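PDB 5UBE: RctB replication initiator protein from Vibrio cholerae, which initiates replication of the second chromosome of Vibrio cholerae, probably by binding origin DNA, in part through a helix-turn-helix domain. Local coordinates for residues A[18-22]-A[109-114]; A[43-47]-A[84-88]. One frame throughout, in Å; residues are numbered along the deposited sequence.

Interaction 1: residues A[18-22]-A[109-114]; sequences GHLFE and TMLHRF
The central parallel pair of a four-stranded mixed sheet, in a probable winged helix-turn-helix domain, joins residues 18-22 to strand 109-114. Loop residues Gly18, whose positive phi (phi/psi 84/-157) would jam a CB against the preceding carbonyl O, and His19 lead into extended strand 20-22, which runs beside extended 109-114, axes 4.6 Å apart at closest and inclined 29° from parallel (signed crossing angle -29°). Leu20 pairs with Leu111 and Phe21 with His112: Leu20 N donates to Met110 O (2.9 Å), His112 N to Leu20 O (2.8 Å) and Glu22 N to His112 O (2.9 Å). Strands 62-64 and 94-100 flank the pair, which joins the domain's first strand to the C-terminal hairpin of strands 94-100 and 108-114. On one face Leu20 CB meets Leu111 CD1 (3.7 Å). On the other, the His112 ring meets the His19 and Phe21 rings obliquely (all chi1 m), centroids 5.3 Å apart in each pair, as the corner of an aromatic cluster; Met110 CB makes a CH-pi contact 3.6 Å from the His19 ring centroid. Glu22 (chi1 t) forms a salt bridge, OE1 to Arg113 NE at 2.9 Å. A water bridges Glu22 O (2.7 Å) and Phe114 N (2.8 Å).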
ATOM      1  N   GLY A  18       5.877   2.566  -9.218  1.00 34.21           N
ATOM      2  CA  GLY A  18       4.497   2.934  -8.998  1.00 37.50           C
ATOM      3  C   GLY A  18       4.259   3.425  -7.579  1.00 34.36           C
ATOM      4  O   GLY A  18       5.169   3.865  -6.864  1.00 37.38           O
ATOM      5  N   HIS A  19       3.005   3.328  -7.165  1.00 27.58           N
ATOM      6  CA  HIS A  19       2.651   3.739  -5.822  1.00 24.65           C
ATOM      7  C   HIS A  19       3.295   2.808  -4.800  1.00 32.52           C
ATOM      8  O   HIS A  19       3.603   1.652  -5.093  1.00 32.53           O
ATOM      9  CB  HIS A  19       1.131   3.759  -5.649  1.00 35.43           C
ATOM     10  CG  HIS A  19       0.475   4.974  -6.222  1.00 39.77           C
ATOM     11  ND1 HIS A  19      -0.893   5.134  -6.264  1.00 40.29           N
ATOM     12  CD2 HIS A  19       1.001   6.094  -6.772  1.00 43.32           C
ATOM     13  CE1 HIS A  19      -1.182   6.299  -6.813  1.00 42.06           C
ATOM     14  NE2 HIS A  19      -0.052   6.901  -7.131  1.00 43.16           N
ATOM     15  N   LEU A  20       3.478   3.327  -3.581  1.00 30.28           N
ATOM     16  CA  LEU A  20       4.263   2.677  -2.539  1.00 34.68           C
ATOM     17  C   LEU A  20       3.444   2.474  -1.270  1.00 30.25           C
ATOM     18  O   LEU A  20       2.622   3.315  -0.902  1.00 34.18           O
ATOM     19  CB  LEU A  20       5.492   3.513  -2.195  1.00 31.69           C
ATOM     20  CG  LEU A  20       6.526   3.718  -3.296  1.00 36.08           C
ATOM     21  CD1 LEU A  20       7.728   4.486  -2.765  1.00 36.73           C
ATOM     22  CD2 LEU A  20       6.954   2.378  -3.844  1.00 35.92           C
ATOM     23  N   PHE A  21       3.704   1.358  -0.588  1.00 35.07           N
ATOM     24  CA  PHE A  21       3.042   1.004   0.662  1.00 31.11           C
ATOM     25  C   PHE A  21       4.082   0.813   1.755  1.00 35.46           C
ATOM     26  O   PHE A  21       5.011   0.016   1.602  1.00 27.46           O
ATOM     27  CB  PHE A  21       2.229  -0.279   0.512  1.00 34.37           C
ATOM     28  CG  PHE A  21       1.121  -0.168  -0.483  1.00 42.12           C
ATOM     29  CD1 PHE A  21      -0.127   0.287  -0.097  1.00 33.87           C
ATOM     30  CD2 PHE A  21       1.335  -0.493  -1.813  1.00 37.05           C
ATOM     31  CE1 PHE A  21      -1.149   0.398  -1.030  1.00 44.99           C
ATOM     32  CE2 PHE A  21       0.320  -0.384  -2.743  1.00 39.10           C
ATOM     33  CZ  PHE A  21      -0.910   0.054  -2.364  1.00 35.12           C
ATOM     34  N   GLU A  22       3.909   1.517   2.865  1.00 34.84           N
ATOM     35  CA  GLU A  22       4.812   1.354   3.997  1.00 40.34           C
ATOM     36  C   GLU A  22       4.482   0.054   4.734  1.00 33.15           C
ATOM     37  O   GLU A  22       3.342  -0.154   5.163  1.00 33.64           O
ATOM     38  CB  GLU A  22       4.702   2.577   4.906  1.00 33.91           C
ATOM     39  CG  GLU A  22       5.247   2.412   6.292  1.00 45.55           C
ATOM     40  CD  GLU A  22       4.724   3.496   7.218  1.00 50.46           C
ATOM     41  OE1 GLU A  22       4.975   4.689   6.928  1.00 45.23           O
ATOM     42  OE2 GLU A  22       4.040   3.154   8.209  1.00 44.56           O
ATOM     43  N   THR A 109       5.807  10.349  -6.207  1.00 50.17           N
ATOM     44  CA  THR A 109       4.871   9.224  -6.229  1.00 51.89           C
ATOM     45  C   THR A 109       4.044   9.310  -4.948  1.00 41.52           C
ATOM     46  O   THR A 109       4.184  10.263  -4.175  1.00 43.79           O
ATOM     47  CB  THR A 109       5.602   7.878  -6.363  1.00 45.08           C
ATOM     48  OG1 THR A 109       6.483   7.691  -5.248  1.00 54.11           O
ATOM     49  CG2 THR A 109       6.405   7.835  -7.650  1.00 62.98           C
ATOM     50  N   MET A 110       3.189   8.312  -4.705  1.00 35.90           N
ATOM     51  CA  MET A 110       2.328   8.285  -3.521  1.00 43.32           C
ATOM     52  C   MET A 110       2.786   7.217  -2.531  1.00 40.78           C
ATOM     53  O   MET A 110       2.965   6.050  -2.901  1.00 37.69           O
ATOM     54  CB  MET A 110       0.868   8.024  -3.896  1.00 38.82           C
ATOM     55  CG  MET A 110      -0.004   9.265  -3.899  1.00 46.12           C
ATOM     56  SD  MET A 110       0.079  10.213  -2.376  1.00 60.55           S
ATOM     57  CE  MET A 110      -0.951  11.608  -2.841  1.00 64.41           C
ATOM     58  N   LEU A 111       2.954   7.613  -1.274  1.00 41.39           N
ATOM     59  CA  LEU A 111       3.223   6.673  -0.196  1.00 33.94           C
ATOM     60  C   LEU A 111       1.945   6.452   0.600  1.00 41.00           C
ATOM     61  O   LEU A 111       1.207   7.398   0.877  1.00 36.83           O
ATOM     62  CB  LEU A 111       4.335   7.183   0.722  1.00 35.59           C
ATOM     63  CG  LEU A 111       4.743   6.220   1.836  1.00 41.50           C
ATOM     64  CD1 LEU A 111       5.308   4.938   1.241  1.00 29.03           C
ATOM     65  CD2 LEU A 111       5.743   6.884   2.771  1.00 42.95           C
ATOM     66  N   HIS A 112       1.687   5.201   0.960  1.00 38.31           N
ATOM     67  CA  HIS A 112       0.456   4.827   1.642  1.00 31.19           C
ATOM     68  C   HIS A 112       0.822   4.133   2.936  1.00 30.41           C
ATOM     69  O   HIS A 112       1.573   3.151   2.924  1.00 32.26           O
ATOM     70  CB  HIS A 112      -0.413   3.928   0.758  1.00 28.48           C
ATOM     71  CG  HIS A 112      -0.788   4.580  -0.526  1.00 34.35           C
ATOM     72  ND1 HIS A 112      -2.044   5.097  -0.763  1.00 37.06           N
ATOM     73  CD2 HIS A 112      -0.046   4.869  -1.619  1.00 26.65           C
ATOM     74  CE1 HIS A 112      -2.068   5.646  -1.965  1.00 33.21           C
ATOM     75  NE2 HIS A 112      -0.870   5.522  -2.505  1.00 36.14           N
ATOM     76  N   ARG A 113       0.289   4.644   4.040  1.00 32.91           N
ATOM     77  CA  ARG A 113       0.584   4.164   5.383  1.00 37.96           C
ATOM     78  C   ARG A 113      -0.710   3.676   6.010  1.00 29.68           C
ATOM     79  O   ARG A 113      -1.716   4.385   5.985  1.00 31.08           O
ATOM     80  CB  ARG A 113       1.211   5.278   6.229  1.00 33.03           C
ATOM     81  CG  ARG A 113       1.063   5.106   7.739  1.00 41.39           C
ATOM     82  CD  ARG A 113       1.692   6.293   8.438  1.00 43.83           C
ATOM     83  NE  ARG A 113       3.002   6.585   7.861  1.00 48.35           N
ATOM     84  CZ  ARG A 113       3.684   7.708   8.055  1.00 53.40           C
ATOM     85  NH1 ARG A 113       3.185   8.674   8.818  1.00 46.79           N
ATOM     86  NH2 ARG A 113       4.868   7.868   7.481  1.00 54.23           N
ATOM     87  N   PHE A 114      -0.694   2.454   6.526  1.00 27.51           N
ATOM     88  CA  PHE A 114      -1.868   1.931   7.201  1.00 27.80           C
ATOM     89  C   PHE A 114      -2.225   2.837   8.368  1.00 32.37           C
ATOM     90  O   PHE A 114      -1.347   3.411   9.018  1.00 34.62           O
ATOM     91  CB  PHE A 114      -1.612   0.503   7.681  1.00 30.35           C
ATOM     92  CG  PHE A 114      -1.677  -0.538   6.569  1.00 34.47           C
ATOM     93  CD1 PHE A 114      -2.908  -1.002   6.104  1.00 27.98           C
ATOM     94  CD2 PHE A 114      -0.515  -1.047   5.996  1.00 31.44           C
ATOM     95  CE1 PHE A 114      -2.972  -1.959   5.103  1.00 34.99           C
ATOM     96  CE2 PHE A 114      -0.572  -2.008   4.970  1.00 27.41           C
ATOM     97  CZ  PHE A 114      -1.806  -2.461   4.528  1.00 29.08           C
TER
HETATM   98  O   HOH W   1       1.783   1.197   6.848  1.00 33.03           O

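Interaction 2: residues A[43-47]-A[84-88]; sequences SIVEL and RLRAA
Helices 42-55 and 78-91 cross steeply where 43-47 meets 84-88, with a long arginine packed at one end of the interface and two alanines receiving an isoleucine at the other. Both segments are regular alpha-helix; their axes come within 9.2 Å at an angle of 106° between N-to-C directions (signed crossing angle -106°). The nearest CA pair is Ile44 and Arg84, 5.4 Å apart. Helices 65-71 and 78-91 are probably the two helices of the helix-turn-helix, and this crossing packs 42-55 against the second.

Arg84 begins the second segment with its CA-CB bond toward the partner helix. Its chain (chi1 m, chi2 and chi3 t, chi4 86°) reaches across 43-47, so that NH2 donates to Glu46 OE1 at 3.1 Å in a salt bridge near the guanidinium plane. Ser43 OG, set by a t rotamer, lies over one guanidinium face, 3.0 Å from Arg84 NE but poorly angled for a hydrogen bond. Farther back, Arg84 CB touches Leu47 CD2 (4.0 Å), so the arginine contributes apolar packing as well as charge. Leu85 points away, yet its CB remains 4.3 Å from Leu47 CD2, with Leu47 in the t, p rotamer. One turn on from Arg84, two alanines leave room for Ile44 (m, t): Ala87 CB receives Ile44 CD1 at 3.7 Å, and Ala88 CB receives Ile44 CG2 at 3.9 Å.

Around this crossing, Ile44 also meets Leu93, just beyond the end of helix 78-91, while Leu85 and Ala88 both touch Phe94 of strand 94-100, placing the helix pair beside the sheet.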
ATOM      1  N   SER A  43     -12.602  -7.650  -1.824  1.00 34.21           N
ATOM      2  CA  SER A  43     -11.648  -7.180  -2.824  1.00 38.90           C
ATOM      3  C   SER A  43     -10.624  -6.215  -2.231  1.00 38.73           C
ATOM      4  O   SER A  43      -9.478  -6.171  -2.692  1.00 34.33           O
ATOM      5  CB  SER A  43     -12.404  -6.522  -3.986  1.00 37.74           C
ATOM      6  OG  SER A  43     -11.513  -6.003  -4.953  1.00 47.44           O
ATOM      7  N   ILE A  44     -11.009  -5.416  -1.231  1.00 30.03           N
ATOM      8  CA  ILE A  44     -10.012  -4.590  -0.548  1.00 28.34           C
ATOM      9  C   ILE A  44      -9.113  -5.456   0.324  1.00 27.93           C
ATOM     10  O   ILE A  44      -7.890  -5.285   0.336  1.00 29.65           O
ATOM     11  CB  ILE A  44     -10.696  -3.470   0.268  1.00 33.39           C
ATOM     12  CG1 ILE A  44     -11.257  -2.408  -0.686  1.00 33.21           C
ATOM     13  CG2 ILE A  44      -9.703  -2.835   1.267  1.00 23.78           C
ATOM     14  CD1 ILE A  44     -12.316  -1.514  -0.095  1.00 34.38           C
ATOM     15  N   VAL A  45      -9.703  -6.396   1.073  1.00 32.18           N
ATOM     16  CA  VAL A  45      -8.906  -7.282   1.921  1.00 30.87           C
ATOM     17  C   VAL A  45      -7.866  -8.026   1.095  1.00 36.87           C
ATOM     18  O   VAL A  45      -6.726  -8.209   1.534  1.00 34.55           O
ATOM     19  CB  VAL A  45      -9.816  -8.250   2.703  1.00 26.60           C
ATOM     20  CG1 VAL A  45      -8.980  -9.231   3.513  1.00 33.52           C
ATOM     21  CG2 VAL A  45     -10.732  -7.463   3.632  1.00 33.38           C
ATOM     22  N   GLU A  46      -8.231  -8.448  -0.118  1.00 35.03           N
ATOM     23  CA  GLU A  46      -7.269  -9.107  -1.001  1.00 37.70           C
ATOM     24  C   GLU A  46      -6.021  -8.258  -1.199  1.00 31.92           C
ATOM     25  O   GLU A  46      -4.893  -8.736  -1.028  1.00 31.33           O
ATOM     26  CB  GLU A  46      -7.913  -9.395  -2.359  1.00 41.59           C
ATOM     27  CG  GLU A  46      -8.874 -10.567  -2.411  1.00 46.22           C
ATOM     28  CD  GLU A  46      -9.502 -10.713  -3.796  1.00 62.96           C
ATOM     29  OE1 GLU A  46      -9.297  -9.806  -4.640  1.00 52.57           O
ATOM     30  OE2 GLU A  46     -10.192 -11.728  -4.036  1.00 67.37           O
ATOM     31  N   LEU A  47      -6.204  -7.000  -1.608  1.00 29.57           N
ATOM     32  CA  LEU A  47      -5.073  -6.085  -1.715  1.00 31.68           C
ATOM     33  C   LEU A  47      -4.301  -6.006  -0.397  1.00 30.36           C
ATOM     34  O   LEU A  47      -3.071  -6.102  -0.389  1.00 29.70           O
ATOM     35  CB  LEU A  47      -5.557  -4.696  -2.136  1.00 29.37           C
ATOM     36  CG  LEU A  47      -4.444  -3.646  -2.170  1.00 32.39           C
ATOM     37  CD1 LEU A  47      -3.496  -3.960  -3.305  1.00 32.29           C
ATOM     38  CD2 LEU A  47      -4.982  -2.227  -2.284  1.00 34.85           C
ATOM     39  N   ARG A  84      -8.789  -1.196  -6.223  1.00 32.99           N
ATOM     40  CA  ARG A  84      -8.872  -1.527  -4.803  1.00 32.53           C
ATOM     41  C   ARG A  84      -8.256  -0.427  -3.947  1.00 26.99           C
ATOM     42  O   ARG A  84      -8.795  -0.078  -2.890  1.00 28.51           O
ATOM     43  CB  ARG A  84      -8.193  -2.869  -4.540  1.00 31.85           C
ATOM     44  CG  ARG A  84      -8.949  -4.058  -5.107  1.00 38.02           C
ATOM     45  CD  ARG A  84      -7.974  -5.162  -5.480  1.00 30.45           C
ATOM     46  NE  ARG A  84      -8.623  -6.441  -5.776  1.00 34.64           N
ATOM     47  CZ  ARG A  84      -9.103  -6.779  -6.973  1.00 52.22           C
ATOM     48  NH1 ARG A  84      -9.027  -5.930  -8.000  1.00 39.37           N
ATOM     49  NH2 ARG A  84      -9.673  -7.966  -7.147  1.00 49.90           N
ATOM     50  N   LEU A  85      -7.170   0.185  -4.422  1.00 31.45           N
ATOM     51  CA  LEU A  85      -6.534   1.228  -3.624  1.00 32.68           C
ATOM     52  C   LEU A  85      -7.432   2.447  -3.488  1.00 30.65           C
ATOM     53  O   LEU A  85      -7.543   3.004  -2.392  1.00 33.40           O
ATOM     54  CB  LEU A  85      -5.174   1.618  -4.206  1.00 30.57           C
ATOM     55  CG  LEU A  85      -4.448   2.746  -3.448  1.00 33.83           C
ATOM     56  CD1 LEU A  85      -4.037   2.360  -2.022  1.00 26.29           C
ATOM     57  CD2 LEU A  85      -3.243   3.238  -4.221  1.00 36.99           C
ATOM     58  N   ARG A  86      -8.109   2.865  -4.571  1.00 27.56           N
ATOM     59  CA  ARG A  86      -9.016   4.002  -4.446  1.00 29.48           C
ATOM     60  C   ARG A  86     -10.139   3.704  -3.456  1.00 34.75           C
ATOM     61  O   ARG A  86     -10.535   4.574  -2.673  1.00 30.18           O
ATOM     62  CB  ARG A  86      -9.612   4.382  -5.801  1.00 32.86           C
ATOM     63  CG  ARG A  86      -8.654   5.024  -6.788  1.00 43.72           C
ATOM     64  CD  ARG A  86      -9.429   5.568  -8.010  1.00 33.12           C
ATOM     65  NE  ARG A  86     -10.320   4.564  -8.601  1.00 27.47           N
ATOM     66  CZ  ARG A  86      -9.931   3.656  -9.490  1.00 38.95           C
ATOM     67  NH1 ARG A  86      -8.659   3.612  -9.895  1.00 31.94           N
ATOM     68  NH2 ARG A  86     -10.799   2.776  -9.960  1.00 31.46           N
ATOM     69  N   ALA A  87     -10.672   2.481  -3.485  1.00 30.10           N
ATOM     70  CA  ALA A  87     -11.752   2.133  -2.568  1.00 31.19           C
ATOM     71  C   ALA A  87     -11.262   2.127  -1.126  1.00 31.22           C
ATOM     72  O   ALA A  87     -11.958   2.605  -0.227  1.00 32.35           O
ATOM     73  CB  ALA A  87     -12.342   0.771  -2.949  1.00 30.06           C
ATOM     74  N   ALA A  88     -10.056   1.600  -0.896  1.00 33.69           N
ATOM     75  CA  ALA A  88      -9.510   1.511   0.454  1.00 30.79           C
ATOM     76  C   ALA A  88      -9.226   2.891   1.029  1.00 33.24           C
ATOM     77  O   ALA A  88      -9.422   3.124   2.229  1.00 33.27           O
ATOM     78  CB  ALA A  88      -8.239   0.656   0.436  1.00 23.79           C
TER

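Leu85 is one residue shared by the sheet and the helix packing. Pointing away from helix 43-47 in interaction 2, its side chain packs on the aromatic cluster of interaction 1: Leu85 CD2 lies 3.5 Å from His112 CE1 and 3.6 Å from His19 ND1, and Leu85 CD1 lies 3.6 Å from Phe21 CE1. The centres lie about 13 Å apart, but the two contacts touch through these atoms. Phe94 adds a second route, meeting Phe21 and Phe114 as well as Leu85 and Ala88, and Phe21 and Phe114 also pack on helix 42-55. In sequence, interaction 2 is nested within the span closed by interaction 1, so the strand pairing encloses the helical crossing.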